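Local structure of DUF411 domain-containing protein (Pseudomonas aeruginosa, 6WIS) at residues L3-H8 with K17-H22; G57-K62 with A71-L76. The protein binds a cysteine-bridged cluster of four copper ions and probably contributes to bacterial copper resistance. One frame throughout, in Å; residues are numbered along the deposited sequence.

Contact 1 (3-8 with 17-22) and contact 2 (57-62 with 71-76) each set a helix against a strand of one mixed sheet, and their centres lie about 11 Å apart. Strands 4-9 and 55-59 are antiparallel neighbours in that sheet, joined where Val-58 N probably donates to Asp-6 O at 2.8 Å. The helices also meet, since Ile-73 of contact 2 packs on Trp-19 of contact 1. Contact 1 lies nearer the metals: it supplies ligands to two zinc sites, and Trp-19 stacks on His-55, a copper ligand. Contact 2 is more remote, with the side chain of Ile-73 about 12 Å from a bound copper.

Contact 1. Residues L3-H8 with K17-H22; sequences LAIDVH and KDWIKH. With ZN (zinc ion), chain J; ZN (zinc ion), chain K.
A chi1 of -180° sets Trp-19 CG opposite the backbone N and carries the indole from helix 14-24 toward Val-7, whose CG1 takes the same anti position while CG2 stands beside the backbone N. Both valine methyls therefore reach the benzo end of the indole, CG2 lying 3.8 Å from Trp-19 CZ3 and CG1 4.1 Å from that same CZ3. Ile-5, two residues earlier on the same side of the strand, brings its CD1 obliquely to Trp-19 CH2 at 4.3 Å. Ile-20 lies alongside Val-7, head to tail, its CD1 4.2 Å from Val-7 CG1. These elements begin a beta-alpha-beta unit, strand 4-9, helix 14-24 and strand 29-34, with strand and helix running nearly antiparallel (174°). Branched aliphatic residues suit a strand that must present a dry face, and a tryptophan on the helix is long enough to span the gap to the strand while keeping one polar atom, NE1, which donates to Val-68 O. The zinc ligands lie beyond this apolar patch. Asp-18 and His-22, one helical turn apart, bind a zinc ion, the carboxylate through both oxygens and the histidine through NE2 at 2.0 Å, with Glu-98 joining them. His-8 ND1 holds another zinc ion at 2.1 Å together with His-33 and Glu-35.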
ATOM      1  N   LEU A   3      15.727   1.418   5.832  1.00 29.37           N
ATOM      2  CA  LEU A   3      14.487   1.046   5.157  1.00 34.23           C
ATOM      3  C   LEU A   3      13.626   2.282   4.926  1.00 28.61           C
ATOM      4  O   LEU A   3      13.290   2.973   5.885  1.00 30.29           O
ATOM      5  CB  LEU A   3      13.737   0.038   6.022  1.00 32.61           C
ATOM      6  CG  LEU A   3      12.450  -0.598   5.510  1.00 35.70           C
ATOM      7  CD1 LEU A   3      12.779  -1.619   4.428  1.00 29.03           C
ATOM      8  CD2 LEU A   3      11.697  -1.250   6.677  1.00 28.80           C
ATOM      9  N   ALA A   4      13.238   2.543   3.666  1.00 29.34           N
ATOM     10  CA  ALA A   4      12.566   3.794   3.305  1.00 35.15           C
ATOM     11  C   ALA A   4      11.440   3.580   2.286  1.00 28.52           C
ATOM     12  O   ALA A   4      11.534   2.739   1.382  1.00 25.83           O
ATOM     13  CB  ALA A   4      13.575   4.820   2.736  1.00 29.15           C
ATOM     14  N   ILE A   5      10.373   4.372   2.422  1.00 28.60           N
ATOM     15  CA  ILE A   5       9.243   4.307   1.493  1.00 25.67           C
ATOM     16  C   ILE A   5       8.776   5.727   1.172  1.00 24.60           C
ATOM     17  O   ILE A   5       8.712   6.588   2.054  1.00 27.96           O
ATOM     18  CB  ILE A   5       8.097   3.420   2.051  1.00 25.77           C
ATOM     19  CG1 ILE A   5       6.968   3.240   1.009  1.00 23.57           C
ATOM     20  CG2 ILE A   5       7.575   3.933   3.399  1.00 24.65           C
ATOM     21  CD1 ILE A   5       5.951   2.168   1.393  1.00 24.09           C
ATOM     22  N   ASP A   6       8.489   5.993  -0.101  1.00 28.67           N
ATOM     23  CA  ASP A   6       7.951   7.289  -0.511  1.00 30.21           C
ATOM     24  C   ASP A   6       6.465   7.158  -0.837  1.00 23.77           C
ATOM     25  O   ASP A   6       6.072   6.290  -1.618  1.00 26.27           O
ATOM     26  CB  ASP A   6       8.699   7.860  -1.718  1.00 33.84           C
ATOM     27  CG  ASP A   6       8.344   9.332  -1.979  1.00 38.55           C
ATOM     28  OD1 ASP A   6       8.377  10.150  -1.011  1.00 35.25           O
ATOM     29  OD2 ASP A   6       8.037   9.673  -3.143  1.00 39.83           O
ATOM     30  N   VAL A   7       5.643   8.015  -0.241  1.00 22.30           N
ATOM     31  CA  VAL A   7       4.188   7.882  -0.305  1.00 21.86           C
ATOM     32  C   VAL A   7       3.589   9.081  -1.037  1.00 29.59           C
ATOM     33  O   VAL A   7       3.831  10.240  -0.662  1.00 30.48           O
ATOM     34  CB  VAL A   7       3.580   7.733   1.094  1.00 25.40           C
ATOM     35  CG1 VAL A   7       2.050   7.594   0.999  1.00 21.29           C
ATOM     36  CG2 VAL A   7       4.201   6.500   1.791  1.00 23.92           C
ATOM     37  N   HIS A   8       2.804   8.796  -2.075  1.00 25.40           N
ATOM     38  CA  HIS A   8       1.960   9.781  -2.750  1.00 26.29           C
ATOM     39  C   HIS A   8       0.541   9.556  -2.251  1.00 26.22           C
ATOM     40  O   HIS A   8      -0.003   8.459  -2.425  1.00 25.52           O
ATOM     41  CB  HIS A   8       2.007   9.625  -4.277  1.00 26.35           C
ATOM     42  CG  HIS A   8       3.360   9.300  -4.821  1.00 32.76           C
ATOM     43  ND1 HIS A   8       4.108  10.203  -5.546  1.00 37.54           N
ATOM     44  CD2 HIS A   8       4.100   8.164  -4.757  1.00 39.13           C
ATOM     45  CE1 HIS A   8       5.253   9.645  -5.898  1.00 38.66           C
ATOM     46  NE2 HIS A   8       5.275   8.408  -5.430  1.00 39.75           N
ATOM     47  N   LYS A  17      -2.393   9.356   6.480  1.00 26.24           N
ATOM     48  CA  LYS A  17      -1.452   9.846   7.481  1.00 24.74           C
ATOM     49  C   LYS A  17      -1.327   8.887   8.653  1.00 25.29           C
ATOM     50  O   LYS A  17      -0.237   8.741   9.220  1.00 27.34           O
ATOM     51  CB  LYS A  17      -1.896  11.235   7.977  1.00 25.28           C
ATOM     52  CG  LYS A  17      -1.774  12.355   6.922  1.00 35.68           C
ATOM     53  CD  LYS A  17      -2.432  13.669   7.394  1.00 43.03           C
ATOM     54  N   ASP A  18      -2.428   8.231   9.031  1.00 25.33           N
ATOM     55  CA  ASP A  18      -2.386   7.226  10.089  1.00 27.76           C
ATOM     56  C   ASP A  18      -1.583   6.006   9.643  1.00 25.62           C
ATOM     57  O   ASP A  18      -0.768   5.475  10.406  1.00 24.07           O
ATOM     58  CB  ASP A  18      -3.833   6.838  10.475  1.00 28.35           C
ATOM     59  CG  ASP A  18      -3.919   5.939  11.730  1.00 34.19           C
ATOM     60  OD1 ASP A  18      -2.997   5.898  12.547  1.00 43.17           O
ATOM     61  OD2 ASP A  18      -4.943   5.276  11.915  1.00 45.99           O
ATOM     62  N   TRP A  19      -1.800   5.550   8.406  1.00 22.14           N
ATOM     63  CA  TRP A  19      -0.995   4.446   7.876  1.00 24.46           C
ATOM     64  C   TRP A  19       0.500   4.785   7.891  1.00 23.72           C
ATOM     65  O   TRP A  19       1.334   3.952   8.273  1.00 24.17           O
ATOM     66  CB  TRP A  19      -1.469   4.122   6.467  1.00 22.38           C
ATOM     67  CG  TRP A  19      -0.777   3.025   5.775  1.00 21.74           C
ATOM     68  CD1 TRP A  19      -0.914   1.689   6.015  1.00 22.55           C
ATOM     69  CD2 TRP A  19       0.138   3.151   4.675  1.00 22.94           C
ATOM     70  NE1 TRP A  19      -0.130   0.966   5.123  1.00 22.64           N
ATOM     71  CE2 TRP A  19       0.506   1.844   4.282  1.00 23.00           C
ATOM     72  CE3 TRP A  19       0.665   4.244   3.968  1.00 25.71           C
ATOM     73  CZ2 TRP A  19       1.378   1.603   3.213  1.00 24.54           C
ATOM     74  CZ3 TRP A  19       1.537   4.001   2.899  1.00 20.83           C
ATOM     75  CH2 TRP A  19       1.893   2.696   2.541  1.00 22.07           C
ATOM     76  N   ILE A  20       0.852   6.012   7.501  1.00 23.43           N
ATOM     77  CA  ILE A  20       2.247   6.439   7.572  1.00 26.90           C
ATOM     78  C   ILE A  20       2.769   6.324   9.008  1.00 32.26           C
ATOM     79  O   ILE A  20       3.909   5.896   9.237  1.00 29.55           O
ATOM     80  CB  ILE A  20       2.379   7.864   7.010  1.00 28.91           C
ATOM     81  CG1 ILE A  20       2.187   7.831   5.489  1.00 26.18           C
ATOM     82  CG2 ILE A  20       3.699   8.502   7.430  1.00 29.55           C
ATOM     83  CD1 ILE A  20       2.146   9.224   4.833  1.00 26.53           C
ATOM     84  N   LYS A  21       1.931   6.652   9.999  1.00 29.02           N
ATOM     85  CA  LYS A  21       2.403   6.586  11.383  1.00 32.23           C
ATOM     86  C   LYS A  21       2.614   5.146  11.833  1.00 28.40           C
ATOM     87  O   LYS A  21       3.564   4.869  12.564  1.00 31.50           O
ATOM     88  CB  LYS A  21       1.437   7.341  12.308  1.00 31.21           C
ATOM     89  CG  LYS A  21       1.605   8.862  12.191  1.00 36.29           C
ATOM     90  CD  LYS A  21       0.607   9.678  13.012  1.00 43.86           C
ATOM     91  CE  LYS A  21       0.855   9.514  14.506  1.00 63.35           C
ATOM     92  NZ  LYS A  21       0.068  10.462  15.356  1.00 66.84           N
ATOM     93  N   HIS A  22       1.785   4.209  11.358  1.00 26.67           N
ATOM     94  CA  HIS A  22       2.001   2.788  11.633  1.00 31.18           C
ATOM     95  C   HIS A  22       3.292   2.277  10.998  1.00 33.07           C
ATOM     96  O   HIS A  22       3.996   1.442  11.589  1.00 31.83           O
ATOM     97  CB  HIS A  22       0.811   1.958  11.117  1.00 30.27           C
ATOM     98  CG  HIS A  22      -0.435   2.095  11.935  1.00 32.49           C
ATOM     99  ND1 HIS A  22      -0.921   1.076  12.722  1.00 39.05           N
ATOM    100  CD2 HIS A  22      -1.304   3.125  12.076  1.00 29.63           C
ATOM    101  CE1 HIS A  22      -2.035   1.468  13.312  1.00 37.73           C
ATOM    102  NE2 HIS A  22      -2.286   2.709  12.943  1.00 35.72           N
TER
HETATM  103 ZN    ZN J 208      -3.817   3.936  13.429  1.00 31.00          ZN
HETATM  104 ZN    ZN K 209       3.518  12.163  -5.967  1.00 40.74          ZN

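Contact 2. Residues G57-K62 with A71-L76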
ATOM      1  N   GLY A  57       2.452   3.986  -2.248  1.00 21.96           N
ATOM      2  CA  GLY A  57       3.826   4.019  -1.780  1.00 23.23           C
ATOM      3  C   GLY A  57       4.769   3.380  -2.793  1.00 26.81           C
ATOM      4  O   GLY A  57       4.334   2.601  -3.640  1.00 21.95           O
ATOM      5  N   VAL A  58       6.056   3.734  -2.722  1.00 23.57           N
ATOM      6  CA  VAL A  58       7.078   3.139  -3.591  1.00 25.09           C
ATOM      7  C   VAL A  58       8.253   2.738  -2.721  1.00 28.16           C
ATOM      8  O   VAL A  58       8.813   3.576  -1.999  1.00 27.66           O
ATOM      9  CB  VAL A  58       7.554   4.085  -4.713  1.00 29.81           C
ATOM     10  CG1 VAL A  58       8.477   3.310  -5.686  1.00 28.95           C
ATOM     11  CG2 VAL A  58       6.358   4.658  -5.489  1.00 30.23           C
ATOM     12  N   ILE A  59       8.633   1.465  -2.778  1.00 28.66           N
ATOM     13  CA  ILE A  59       9.764   1.005  -1.979  1.00 33.75           C
ATOM     14  C   ILE A  59      10.611   0.113  -2.869  1.00 34.22           C
ATOM     15  O   ILE A  59      10.096  -0.848  -3.451  1.00 31.23           O
ATOM     16  CB  ILE A  59       9.349   0.267  -0.685  1.00 30.19           C
ATOM     17  CG1 ILE A  59      10.597  -0.254   0.055  1.00 34.27           C
ATOM     18  CG2 ILE A  59       8.344  -0.888  -0.959  1.00 24.61           C
ATOM     19  CD1 ILE A  59      10.379  -0.441   1.574  1.00 30.25           C
ATOM     20  N   ASP A  60      11.888   0.468  -3.020  1.00 38.08           N
ATOM     21  CA  ASP A  60      12.854  -0.333  -3.770  1.00 39.77           C
ATOM     22  C   ASP A  60      12.289  -0.743  -5.126  1.00 44.56           C
ATOM     23  O   ASP A  60      12.459  -1.876  -5.582  1.00 43.53           O
ATOM     24  CB  ASP A  60      13.302  -1.547  -2.946  1.00 42.32           C
ATOM     25  CG  ASP A  60      14.052  -1.141  -1.662  1.00 53.43           C
ATOM     26  OD1 ASP A  60      14.991  -0.303  -1.720  1.00 55.40           O
ATOM     27  OD2 ASP A  60      13.688  -1.651  -0.583  1.00 58.14           O
ATOM     28  N   GLY A  61      11.560   0.186  -5.754  1.00 41.05           N
ATOM     29  CA  GLY A  61      11.040  -0.001  -7.079  1.00 34.75           C
ATOM     30  C   GLY A  61       9.652  -0.599  -7.186  1.00 42.18           C
ATOM     31  O   GLY A  61       9.081  -0.586  -8.284  1.00 42.37           O
ATOM     32  N   LYS A  62       9.081  -1.120  -6.100  1.00 37.55           N
ATOM     33  CA  LYS A  62       7.785  -1.789  -6.151  1.00 31.95           C
ATOM     34  C   LYS A  62       6.713  -0.896  -5.533  1.00 32.62           C
ATOM     35  O   LYS A  62       6.999  -0.111  -4.619  1.00 29.04           O
ATOM     36  CB  LYS A  62       7.849  -3.123  -5.413  1.00 32.22           C
ATOM     37  CG  LYS A  62       9.056  -3.982  -5.820  1.00 32.83           C
ATOM     38  CD  LYS A  62       8.989  -5.356  -5.176  1.00 33.09           C
ATOM     39  CE  LYS A  62      10.128  -6.256  -5.703  1.00 27.87           C
ATOM     40  NZ  LYS A  62       9.886  -7.625  -5.197  1.00 36.11           N
ATOM     41  N   ALA A  71       4.156  -5.822   7.756  1.00 26.36           N
ATOM     42  CA  ALA A  71       4.714  -7.168   7.582  1.00 30.45           C
ATOM     43  C   ALA A  71       4.533  -7.691   6.161  1.00 28.79           C
ATOM     44  O   ALA A  71       5.384  -8.436   5.654  1.00 27.86           O
ATOM     45  CB  ALA A  71       4.079  -8.152   8.571  1.00 33.28           C
ATOM     46  N   ASP A  72       3.458  -7.301   5.488  1.00 26.32           N
ATOM     47  CA  ASP A  72       3.273  -7.750   4.114  1.00 29.95           C
ATOM     48  C   ASP A  72       4.085  -6.933   3.131  1.00 24.80           C
ATOM     49  O   ASP A  72       4.396  -7.441   2.052  1.00 28.26           O
ATOM     50  CB  ASP A  72       1.786  -7.716   3.750  1.00 26.79           C
ATOM     51  CG  ASP A  72       0.952  -8.561   4.696  1.00 32.59           C
ATOM     52  OD1 ASP A  72       1.405  -9.673   5.021  1.00 32.30           O
ATOM     53  OD2 ASP A  72      -0.142  -8.129   5.137  1.00 32.91           O
ATOM     54  N   ILE A  73       4.442  -5.695   3.483  1.00 22.07           N
ATOM     55  CA  ILE A  73       5.397  -4.947   2.671  1.00 23.68           C
ATOM     56  C   ILE A  73       6.754  -5.642   2.695  1.00 26.77           C
ATOM     57  O   ILE A  73       7.426  -5.751   1.659  1.00 27.83           O
ATOM     58  CB  ILE A  73       5.501  -3.484   3.144  1.00 24.97           C
ATOM     59  CG1 ILE A  73       4.175  -2.726   2.936  1.00 25.27           C
ATOM     60  CG2 ILE A  73       6.581  -2.745   2.357  1.00 25.22           C
ATOM     61  CD1 ILE A  73       4.238  -1.230   3.497  1.00 24.41           C
ATOM     62  N   LEU A  74       7.155  -6.174   3.859  1.00 26.87           N
ATOM     63  CA  LEU A  74       8.404  -6.939   3.927  1.00 31.89           C
ATOM     64  C   LEU A  74       8.342  -8.190   3.042  1.00 36.43           C
ATOM     65  O   LEU A  74       9.323  -8.521   2.363  1.00 35.61           O
ATOM     66  CB  LEU A  74       8.738  -7.319   5.384  1.00 24.40           C
ATOM     67  CG  LEU A  74       8.866  -6.212   6.452  1.00 30.97           C
ATOM     68  CD1 LEU A  74       9.158  -6.794   7.865  1.00 32.80           C
ATOM     69  CD2 LEU A  74       9.904  -5.124   6.087  1.00 31.03           C
ATOM     70  N   LYS A  75       7.194  -8.889   3.012  1.00 29.81           N
ATOM     71  CA  LYS A  75       7.067 -10.053   2.123  1.00 32.98           C
ATOM     72  C   LYS A  75       7.139  -9.645   0.663  1.00 37.37           C
ATOM     73  O   LYS A  75       7.726 -10.361  -0.164  1.00 36.44           O
ATOM     74  CB  LYS A  75       5.750 -10.804   2.367  1.00 35.94           C
ATOM     75  CG  LYS A  75       5.557 -11.290   3.794  1.00 40.49           C
ATOM     76  CD  LYS A  75       4.185 -11.947   3.982  1.00 48.09           C
ATOM     77  N   LEU A  76       6.518  -8.512   0.322  1.00 30.20           N
ATOM     78  CA  LEU A  76       6.612  -7.979  -1.030  1.00 33.28           C
ATOM     79  C   LEU A  76       8.065  -7.779  -1.442  1.00 31.40           C
ATOM     80  O   LEU A  76       8.466  -8.165  -2.548  1.00 33.04           O
ATOM     81  CB  LEU A  76       5.838  -6.658  -1.121  1.00 27.76           C
ATOM     82  CG  LEU A  76       6.001  -5.837  -2.398  1.00 27.48           C
ATOM     83  CD1 LEU A  76       5.454  -6.625  -3.605  1.00 25.77           C
ATOM     84  CD2 LEU A  76       5.280  -4.473  -2.261  1.00 24.95           C
TER
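The side chains of Lys-62 and Leu-76 lie alongside each other, head to tail, so that the aliphatic part of the lysine rests against the leucine, Lys-62 CD being 4.1 Å from Leu-76 CD1. Beyond CG the lysine is fully extended, which carries NZ to the backbone carbonyl of Leu-76: NZ donates to Leu-76 O at 3.1 Å, with a C=O...N angle of 150° and the donor tilted 23° from the carbonyl plane. NZ also donates to Leu-82 O, its stronger partner, so the ammonium links the end of helix 70-77 to the chain that follows. Lysine fits here because its methylenes can pack while its charged end meets carbonyl oxygens. Strands 55-59 and 62-65 form a beta-hairpin closed by a type I' turn from Ile-59 to Lys-62, in which Ile-59 N donates to Lys-62 O at 2.9 Å and Lys-62 N to Ile-59 O at 2.8 Å. Deeper in, Ile-59 and Ile-73 meet through their CG2 branches at 4.2 Å, and both also pack on Val-64 and Phe-28; Ile-59 stands on a strand, where beta-branching is well tolerated. Against this buried pair, the turn is the open side. Asp-60 and Gly-61 both take positive phi, as the central residues of a type I' turn do; at Gly-61 (91°) glycine, lacking a CB, avoids crowding the preceding carbonyl oxygen. From this solvent-facing bend Asp-60 OD2 forms a salt bridge with Arg-77 NE.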